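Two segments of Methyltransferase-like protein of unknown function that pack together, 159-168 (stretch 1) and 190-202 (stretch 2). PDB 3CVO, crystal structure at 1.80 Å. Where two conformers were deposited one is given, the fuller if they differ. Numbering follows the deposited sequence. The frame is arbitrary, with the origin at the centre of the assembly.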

ATOM      1  N   ARG A 159      16.123  14.186   2.447  1.00 55.80           N
ATOM      2  CA  ARG A 159      16.202  14.145   0.977  1.00 56.16           C
ATOM      3  C   ARG A 159      15.310  13.040   0.441  1.00 57.26           C
ATOM      4  O   ARG A 159      15.118  12.894  -0.762  1.00 58.44           O
ATOM      5  CB  ARG A 159      17.636  13.888   0.526  1.00 56.63           C
ATOM      6  N   TRP A 160      14.807  12.252   1.386  1.00 57.12           N
ATOM      7  CA  TRP A 160      13.900  11.104   1.131  1.00 54.46           C
ATOM      8  C   TRP A 160      12.547  11.744   0.935  1.00 50.95           C
ATOM      9  O   TRP A 160      11.594  11.157   0.396  1.00 50.75           O
ATOM     10  CB  TRP A 160      13.924  10.087   2.306  1.00 54.18           C
ATOM     11  CG  TRP A 160      12.577   9.615   2.885  1.00 58.61           C
ATOM     12  CD1 TRP A 160      11.837  10.242   3.862  1.00 63.58           C
ATOM     13  CD2 TRP A 160      11.850   8.401   2.560  1.00 64.25           C
ATOM     14  NE1 TRP A 160      10.699   9.507   4.153  1.00 60.33           N
ATOM     15  CE2 TRP A 160      10.679   8.380   3.367  1.00 62.08           C
ATOM     16  CE3 TRP A 160      12.067   7.343   1.668  1.00 61.40           C
ATOM     17  CZ2 TRP A 160       9.736   7.337   3.306  1.00 48.17           C
ATOM     18  CZ3 TRP A 160      11.117   6.300   1.615  1.00 57.64           C
ATOM     19  CH2 TRP A 160       9.981   6.308   2.432  1.00 47.99           C
ATOM     20  N   GLN A 161      12.521  13.005   1.344  1.00 45.70           N
ATOM     21  CA  GLN A 161      11.288  13.748   1.412  1.00 42.65           C
ATOM     22  C   GLN A 161      10.960  14.277   0.009  1.00 42.47           C
ATOM     23  O   GLN A 161       9.794  14.460  -0.333  1.00 41.88           O
ATOM     24  CB  GLN A 161      11.325  14.830   2.520  1.00 40.74           C
ATOM     25  CG  GLN A 161      11.188  14.114   3.877  1.00 42.57           C
ATOM     26  CD  GLN A 161      11.154  15.008   5.102  1.00 51.26           C
ATOM     27  OE1 GLN A 161      11.514  16.188   5.044  1.00 45.79           O
ATOM     28  NE2 GLN A 161      10.741  14.424   6.248  1.00 42.45           N
ATOM     29  N   HIS A 162      11.967  14.492  -0.823  1.00 36.84           N
ATOM     30  CA  HIS A 162      11.707  15.321  -1.981  1.00 39.00           C
ATOM     31  C   HIS A 162      10.980  14.567  -3.123  1.00 38.65           C
ATOM     32  O   HIS A 162      10.621  15.172  -4.128  1.00 39.83           O
ATOM     33  CB  HIS A 162      12.968  16.035  -2.390  1.00 40.75           C
ATOM     34  CG  HIS A 162      13.365  17.108  -1.419  1.00 54.90           C
ATOM     35  ND1 HIS A 162      14.103  16.851  -0.278  1.00 63.76           N
ATOM     36  CD2 HIS A 162      13.097  18.435  -1.399  1.00 60.56           C
ATOM     37  CE1 HIS A 162      14.279  17.974   0.395  1.00 61.12           C
ATOM     38  NE2 HIS A 162      13.684  18.949  -0.265  1.00 66.46           N
ATOM     39  N   GLN A 163      10.715  13.269  -2.858  1.00 38.99           N
ATOM     40  CA  GLN A 163       9.886  12.289  -3.692  1.00 33.81           C
ATOM     41  C   GLN A 163       8.359  12.674  -3.598  1.00 32.27           C
ATOM     42  O   GLN A 163       7.462  12.212  -4.301  1.00 28.68           O
ATOM     43  CB  GLN A 163      10.081  10.835  -3.183  1.00 35.81           C
ATOM     44  CG  GLN A 163       9.147  10.398  -2.034  1.00 35.60           C
ATOM     45  CD  GLN A 163       9.435   8.991  -1.437  1.00 36.63           C
ATOM     46  OE1 GLN A 163       8.817   7.984  -1.827  1.00 36.01           O
ATOM     47  NE2 GLN A 163      10.362   8.935  -0.489  1.00 27.93           N
ATOM     48  N   VAL A 164       8.137  13.570  -2.670  1.00 27.03           N
ATOM     49  CA  VAL A 164       6.873  14.284  -2.461  1.00 28.35           C
ATOM     50  C   VAL A 164       6.528  15.115  -3.721  1.00 23.21           C
ATOM     51  O   VAL A 164       5.377  15.231  -4.119  1.00 23.01           O
ATOM     52  CB  VAL A 164       7.061  15.237  -1.186  1.00 31.13           C
ATOM     53  CG1 VAL A 164       5.927  16.165  -0.972  1.00 30.29           C
ATOM     54  CG2 VAL A 164       7.316  14.369   0.073  1.00 30.10           C
ATOM     55  N   GLU A 165       7.538  15.720  -4.326  1.00 24.19           N
ATOM     56  CA  GLU A 165       7.286  16.744  -5.345  1.00 24.71           C
ATOM     57  C   GLU A 165       6.716  16.106  -6.618  1.00 27.02           C
ATOM     58  O   GLU A 165       5.991  16.741  -7.404  1.00 23.84           O
ATOM     59  CB  GLU A 165       8.550  17.568  -5.611  1.00 25.52           C
ATOM     60  CG  GLU A 165       8.954  18.298  -4.390  1.00 26.73           C
ATOM     61  CD  GLU A 165      10.184  19.174  -4.554  1.00 31.66           C
ATOM     62  OE1 GLU A 165      10.563  19.476  -5.687  1.00 29.13           O
ATOM     63  OE2 GLU A 165      10.757  19.564  -3.521  1.00 28.41           O
ATOM     64  N   GLU A 166       6.988  14.822  -6.774  1.00 25.62           N
ATOM     65  CA  GLU A 166       6.483  14.110  -7.961  1.00 26.13           C
ATOM     66  C   GLU A 166       4.970  14.240  -8.033  1.00 26.58           C
ATOM     67  O   GLU A 166       4.363  14.375  -9.122  1.00 25.85           O
ATOM     68  CB  GLU A 166       6.836  12.630  -7.952  1.00 26.77           C
ATOM     69  CG  GLU A 166       6.246  11.943  -9.172  1.00 29.12           C
ATOM     70  CD  GLU A 166       6.534  10.462  -9.314  1.00 43.63           C
ATOM     71  OE1 GLU A 166       7.190   9.879  -8.421  1.00 32.97           O
ATOM     72  OE2 GLU A 166       6.068   9.896 -10.350  1.00 42.12           O
ATOM     73  N   PHE A 167       4.348  14.204  -6.862  1.00 23.27           N
ATOM     74  CA  PHE A 167       2.880  14.236  -6.776  1.00 22.64           C
ATOM     75  C   PHE A 167       2.271  15.536  -6.254  1.00 22.67           C
ATOM     76  O   PHE A 167       1.119  15.851  -6.565  1.00 23.40           O
ATOM     77  CB  PHE A 167       2.384  13.054  -5.970  1.00 23.40           C
ATOM     78  CG  PHE A 167       2.716  11.736  -6.608  1.00 24.20           C
ATOM     79  CD1 PHE A 167       2.077  11.342  -7.781  1.00 19.95           C
ATOM     80  CD2 PHE A 167       3.665  10.914  -6.060  1.00 25.93           C
ATOM     81  CE1 PHE A 167       2.390  10.149  -8.409  1.00 25.55           C
ATOM     82  CE2 PHE A 167       3.967   9.701  -6.640  1.00 27.69           C
ATOM     83  CZ  PHE A 167       3.323   9.302  -7.823  1.00 26.46           C
ATOM     84  N   LEU A 168       3.027  16.280  -5.454  1.00 23.53           N
ATOM     85  CA  LEU A 168       2.530  17.501  -4.817  1.00 22.53           C
ATOM     86  C   LEU A 168       2.931  18.747  -5.599  1.00 25.04           C
ATOM     87  O   LEU A 168       2.404  19.853  -5.402  1.00 22.49           O
ATOM     88  CB  LEU A 168       3.005  17.585  -3.334  1.00 21.21           C
ATOM     89  CG  LEU A 168       2.056  16.822  -2.406  1.00 24.74           C
ATOM     90  CD1 LEU A 168       2.157  15.287  -2.579  1.00 24.07           C
ATOM     91  CD2 LEU A 168       2.365  17.217  -0.931  1.00 26.25           C
ATOM     92  N   GLY A 190       2.533   1.358 -10.773  1.00 21.91           N
ATOM     93  CA  GLY A 190       3.949   1.026 -10.688  1.00 24.74           C
ATOM     94  C   GLY A 190       4.603   1.649  -9.464  1.00 25.47           C
ATOM     95  O   GLY A 190       5.755   1.332  -9.128  1.00 28.23           O
ATOM     96  N   SER A 191       3.834   2.503  -8.794  1.00 24.20           N
ATOM     97  CA  SER A 191       4.307   3.271  -7.613  1.00 24.49           C
ATOM     98  C   SER A 191       3.922   2.630  -6.318  1.00 25.90           C
ATOM     99  O   SER A 191       4.255   3.115  -5.245  1.00 23.68           O
ATOM    100  CB  SER A 191       3.735   4.690  -7.602  1.00 24.71           C
ATOM    101  OG  SER A 191       4.379   5.411  -8.646  1.00 30.30           O
ATOM    102  N   LEU A 192       3.227   1.510  -6.431  1.00 22.98           N
ATOM    103  CA  LEU A 192       2.648   0.909  -5.266  1.00 23.67           C
ATOM    104  C   LEU A 192       3.681   0.468  -4.230  1.00 21.79           C
ATOM    105  O   LEU A 192       3.467   0.681  -3.021  1.00 22.14           O
ATOM    106  CB  LEU A 192       1.735  -0.241  -5.634  1.00 23.49           C
ATOM    107  CG  LEU A 192       0.325   0.170  -6.008  1.00 27.47           C
ATOM    108  CD1 LEU A 192      -0.440  -1.083  -6.553  1.00 26.86           C
ATOM    109  CD2 LEU A 192      -0.376   0.824  -4.769  1.00 28.70           C
HETATM  110  N   MSE A 193       4.778  -0.148  -4.670  1.00 18.63           N
HETATM  111  CA  MSE A 193       5.820  -0.587  -3.711  1.00 20.04           C
HETATM  112  C   MSE A 193       6.383   0.615  -2.973  1.00 22.82           C
HETATM  113  O   MSE A 193       6.538   0.599  -1.765  1.00 22.67           O
HETATM  114  CB  MSE A 193       6.952  -1.342  -4.374  1.00 19.16           C
HETATM  115  CG  MSE A 193       6.600  -2.808  -4.838  1.00 18.81           C
HETATM  116 SE   MSE A 193       8.045  -3.663  -5.704  0.75 22.34          SE
HETATM  117  CE  MSE A 193       7.903  -2.783  -7.440  1.00 23.47           C
ATOM    118  N   GLN A 194       6.606   1.690  -3.703  1.00 23.36           N
ATOM    119  CA  GLN A 194       7.187   2.927  -3.094  1.00 25.43           C
ATOM    120  C   GLN A 194       6.203   3.547  -2.144  1.00 23.70           C
ATOM    121  O   GLN A 194       6.523   3.927  -1.018  1.00 23.91           O
ATOM    122  CB  GLN A 194       7.587   3.944  -4.169  1.00 29.42           C
ATOM    123  CG  GLN A 194       7.593   5.405  -3.620  1.00 37.11           C
ATOM    124  CD  GLN A 194       7.388   6.489  -4.714  1.00 52.05           C
ATOM    125  OE1 GLN A 194       7.113   6.179  -5.893  1.00 47.16           O
ATOM    126  NE2 GLN A 194       7.529   7.768  -4.314  1.00 40.35           N
ATOM    127  N   LEU A 195       4.963   3.601  -2.576  1.00 25.62           N
ATOM    128  CA  LEU A 195       3.870   4.175  -1.795  1.00 26.23           C
ATOM    129  C   LEU A 195       3.683   3.430  -0.477  1.00 26.05           C
ATOM    130  O   LEU A 195       3.620   4.022   0.586  1.00 23.89           O
ATOM    131  CB  LEU A 195       2.564   4.174  -2.612  1.00 29.87           C
ATOM    132  CG  LEU A 195       1.286   4.619  -1.909  1.00 36.91           C
ATOM    133  CD1 LEU A 195       1.515   5.941  -1.174  1.00 49.50           C
ATOM    134  CD2 LEU A 195       0.144   4.752  -2.922  1.00 36.95           C
ATOM    135  N   ILE A 196       3.691   2.100  -0.549  1.00 23.96           N
ATOM    136  CA  ILE A 196       3.554   1.270   0.666  1.00 22.27           C
ATOM    137  C   ILE A 196       4.694   1.567   1.666  1.00 23.25           C
ATOM    138  O   ILE A 196       4.488   1.678   2.886  1.00 23.92           O
ATOM    139  CB  ILE A 196       3.432  -0.226   0.334  1.00 24.16           C
ATOM    140  CG1 ILE A 196       2.131  -0.441  -0.444  1.00 27.62           C
ATOM    141  CG2 ILE A 196       3.469  -1.098   1.629  1.00 22.69           C
ATOM    142  CD1 ILE A 196       1.912  -1.875  -0.962  1.00 27.10           C
ATOM    143  N   ARG A 197       5.904   1.689   1.150  0.50 21.63           N
ATOM    144  CA  ARG A 197       7.040   1.957   1.995  0.50 24.73           C
ATOM    145  C   ARG A 197       6.899   3.323   2.705  0.50 24.49           C
ATOM    146  O   ARG A 197       7.382   3.495   3.838  0.50 24.56           O
ATOM    147  CB  ARG A 197       8.346   1.863   1.197  0.50 24.46           C
ATOM    148  CG  ARG A 197       9.595   1.677   2.051  0.50 31.36           C
ATOM    149  CD  ARG A 197       9.683   0.251   2.666  0.50 33.65           C
ATOM    150  NE  ARG A 197       8.830   0.108   3.847  0.50 37.58           N
ATOM    151  CZ  ARG A 197       9.163   0.615   5.026  0.50 37.16           C
ATOM    152  NH1 ARG A 197      10.310   1.252   5.152  0.50 37.96           N
ATOM    153  NH2 ARG A 197       8.367   0.483   6.066  0.50 40.81           N
ATOM    154  N   THR A 198       6.236   4.284   2.058  1.00 24.79           N
ATOM    155  CA  THR A 198       6.037   5.633   2.674  1.00 24.29           C
ATOM    156  C   THR A 198       4.968   5.571   3.775  1.00 27.14           C
ATOM    157  O   THR A 198       5.051   6.275   4.772  1.00 26.65           O
ATOM    158  CB  THR A 198       5.666   6.754   1.710  1.00 24.39           C
ATOM    159  OG1 THR A 198       4.345   6.539   1.197  1.00 26.39           O
ATOM    160  CG2 THR A 198       6.674   6.879   0.541  1.00 23.88           C
HETATM  161  N   MSE A 199       4.010   4.667   3.579  0.50 25.40           N
HETATM  162  CA  MSE A 199       2.839   4.485   4.507  0.50 24.88           C
HETATM  163  C   MSE A 199       3.223   3.713   5.758  0.50 24.93           C
HETATM  164  O   MSE A 199       2.460   3.636   6.720  0.50 26.21           O
HETATM  165  CB  MSE A 199       1.661   3.727   3.841  0.50 25.00           C
HETATM  166  CG  MSE A 199       0.958   4.452   2.713  0.50 25.10           C
HETATM  167 SE   MSE A 199       0.451   6.363   2.998  0.37 16.39          SE
HETATM  168  CE  MSE A 199       0.662   7.045   1.194  0.50 22.65           C
ATOM    169  N   THR A 200       4.416   3.147   5.727  1.00 24.02           N
ATOM    170  CA  THR A 200       4.878   2.201   6.794  1.00 23.83           C
ATOM    171  C   THR A 200       6.245   2.566   7.334  1.00 26.48           C
ATOM    172  O   THR A 200       6.869   1.805   8.036  1.00 25.57           O
ATOM    173  CB  THR A 200       4.884   0.738   6.298  1.00 29.82           C
ATOM    174  OG1 THR A 200       5.792   0.618   5.185  1.00 27.99           O
ATOM    175  CG2 THR A 200       3.441   0.263   5.847  1.00 29.56           C
ATOM    176  N   SER A 201       6.683   3.796   7.053  1.00 25.75           N
ATOM    177  CA  SER A 201       7.917   4.329   7.591  1.00 29.18           C
ATOM    178  C   SER A 201       7.639   5.526   8.537  1.00 27.33           C
ATOM    179  O   SER A 201       7.387   6.627   8.050  1.00 25.83           O
ATOM    180  CB  SER A 201       8.788   4.829   6.421  1.00 31.15           C
ATOM    181  OG  SER A 201       9.224   3.750   5.616  1.00 39.56           O
ATOM    182  N   PRO A 202       7.700   5.327   9.864  1.00 27.24           N
ATOM    183  CA  PRO A 202       7.272   6.389  10.813  1.00 27.80           C
ATOM    184  C   PRO A 202       8.141   7.652  10.775  1.00 30.08           C
ATOM    185  O   PRO A 202       9.324   7.505  10.441  1.00 31.63           O
ATOM    186  CB  PRO A 202       7.392   5.721  12.201  1.00 27.49           C
ATOM    187  CG  PRO A 202       7.594   4.302  11.980  1.00 27.28           C
ATOM    188  CD  PRO A 202       7.967   4.044  10.534  1.00 28.43           C
ATOM    189  OXT PRO A 202       7.738   8.810  11.099  1.00 25.48           O
TER
HETATM  190  O   HOH W   1       9.508   5.090  -0.646  1.00 45.78           O
HETATM  191  O   HOH W   2       6.505   7.297  -8.304  1.00 35.34           O

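Backbones that lie too far apart to touch can still be joined by long side chains and a few waters, and the pairing of 159-168 with 190-202 illustrates how. The nearest CA atoms, those of Trp160 and Thr198, are 9.7 Å apart. Trp160 spans that gap with its indole: although its CA-to-CB bond points sideways, CH2 comes within 3.9 Å of Thr198 CG2, and CZ2 lies 4.1 Å from Ser201 CB. The ring edge faces Arg197 O, an oxygen already engaged by the hydroxyl of Ser201, with OG donating to it at 2.6 Å.

Gln163 provides the direct polar link. Its NE2 donates to Trp160 O at 2.7 Å, almost linearly, which ties the amide back to its own stretch and leaves OE1 to accept from Gln194 NE2 at 2.8 Å. A water also donates to Gln163 OE1 and to Gln194 O, so side chain and helix backbone are bridged as well.

At Glu166 solvent does the joining. Two acceptors, Glu166 OE1 and Gln194 OE1, sit 4.5 Å apart, and a second water donates to both while accepting from Ser191 OG. Phe167 closes the series more loosely, its ring edge toward Ser191, with CZ 4.1 Å from OG.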